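Local structure of putative NAD(P)H:FMN oxidoreductase (Porphyromonas gingivalis W83, 3GE5) at residues K187-E190 against E191-F195. The protein binds flavin mononucleotide and, as a member of the nitroreductase family, probably acts as an NAD(P)H-dependent flavin oxidoreductase. Numbering follows the deposited sequence.
Sequences KTIE and EVVSF
T188 OG1 accepts a hydrogen bond from E191 N at 3.1 Å, the N-cap bond that opens the one-turn helix 189-192. Its chi1 of 66° sets the hydroxyl between backbone N and carbonyl carbon, turned to the N-H of E191; threonine suits the place because its hydroxyl, one bond from CB, can reach back to a backbone N-H. V192 N closes the turn on T188 O at 3.2 Å, while V193 N makes a weak bond to I189 O. Before the cap, K187 runs extended across the carboxylate of E191: K187 CD lies 3.4 Å from E191 OE2. A water donates to that oxygen; its bond to K187 NZ is doubtful, the nitrogen's placement being less certain. On another side of the turn, I189 CD1 and V193 CG2 lie side by side 3.9 Å apart; beta-branched valine suits the extended strand that V193 begins. There a second water donates to both E190 O and V193 O. Residues 193-195 pair in parallel with a strand of the second subunit, whose Q70 and R61 hold the backbone of K187. Backbone bonds and the threonine cap thus define the turn; the lysine and glutamate charges lie beyond salt-bridge distance, so their attraction is probably modest.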
# COMPACT_ATOMS: atom_id res chain seq x y z
N LYS A 187 -8.20 2.60 15.96
CA LYS A 187 -7.52 3.10 17.15
C LYS A 187 -7.38 4.61 17.07
O LYS A 187 -7.37 5.19 15.98
CB LYS A 187 -6.14 2.46 17.25
CG LYS A 187 -6.17 0.95 17.45
CD LYS A 187 -4.80 0.31 17.27
CE LYS A 187 -4.86 -1.19 17.52
NZ LYS A 187 -3.52 -1.72 17.16
N THR A 188 -7.21 5.24 18.24
CA THR A 188 -7.02 6.69 18.34
C THR A 188 -5.64 7.09 17.80
O THR A 188 -4.70 6.30 17.77
CB THR A 188 -7.18 7.24 19.76
OG1 THR A 188 -6.14 6.75 20.62
CG2 THR A 188 -8.59 6.86 20.33
N ILE A 189 -5.53 8.35 17.42
CA ILE A 189 -4.26 8.89 16.97
C ILE A 189 -3.23 8.84 18.13
O ILE A 189 -2.04 8.59 17.91
CB ILE A 189 -4.44 10.31 16.37
CG1 ILE A 189 -3.25 10.68 15.48
CG2 ILE A 189 -4.77 11.35 17.46
CD1 ILE A 189 -3.25 9.98 14.15
N GLU A 190 -3.71 9.03 19.37
CA GLU A 190 -2.85 8.90 20.54
C GLU A 190 -2.30 7.50 20.72
O GLU A 190 -1.19 7.33 21.22
CB GLU A 190 -3.55 9.31 21.84
CG GLU A 190 -3.84 10.81 21.91
CD GLU A 190 -5.02 11.27 21.05
OE1 GLU A 190 -5.87 10.44 20.65
OE2 GLU A 190 -5.10 12.50 20.79
N GLU A 191 -3.07 6.49 20.36
CA GLU A 191 -2.60 5.11 20.47
C GLU A 191 -1.56 4.72 19.41
O GLU A 191 -0.64 3.95 19.69
CB GLU A 191 -3.76 4.12 20.39
CG GLU A 191 -3.27 2.65 20.46
CD GLU A 191 -4.34 1.58 20.70
OE1 GLU A 191 -5.52 1.91 21.02
OE2 GLU A 191 -3.95 0.38 20.58
N VAL A 192 -1.70 5.24 18.20
CA VAL A 192 -0.86 4.74 17.08
C VAL A 192 0.36 5.62 16.76
O VAL A 192 1.20 5.20 15.96
CB VAL A 192 -1.68 4.45 15.81
CG1 VAL A 192 -2.79 3.39 16.10
CG2 VAL A 192 -2.25 5.74 15.19
N VAL A 193 0.48 6.78 17.40
CA VAL A 193 1.58 7.72 17.15
C VAL A 193 2.44 7.98 18.38
O VAL A 193 1.90 8.21 19.49
CB VAL A 193 1.03 9.11 16.65
CG1 VAL A 193 2.17 10.09 16.44
CG2 VAL A 193 0.25 8.92 15.38
N SER A 194 3.76 7.93 18.19
CA SER A 194 4.72 8.45 19.14
C SER A 194 5.61 9.50 18.47
O SER A 194 5.97 9.34 17.31
CB SER A 194 5.62 7.33 19.72
OG SER A 194 4.85 6.32 20.36
N PHE A 195 5.99 10.53 19.23
CA PHE A 195 6.90 11.55 18.73
C PHE A 195 8.23 11.35 19.43
O PHE A 195 8.32 11.39 20.67
CB PHE A 195 6.36 12.97 18.98
CG PHE A 195 5.13 13.27 18.17
CD1 PHE A 195 5.23 13.82 16.90
CD2 PHE A 195 3.89 12.94 18.65
CE1 PHE A 195 4.11 14.06 16.14
CE2 PHE A 195 2.75 13.18 17.90
CZ PHE A 195 2.87 13.72 16.63
O HOH W 1 -1.62 -0.15 19.31
O HOH W 2 1.34 6.30 21.35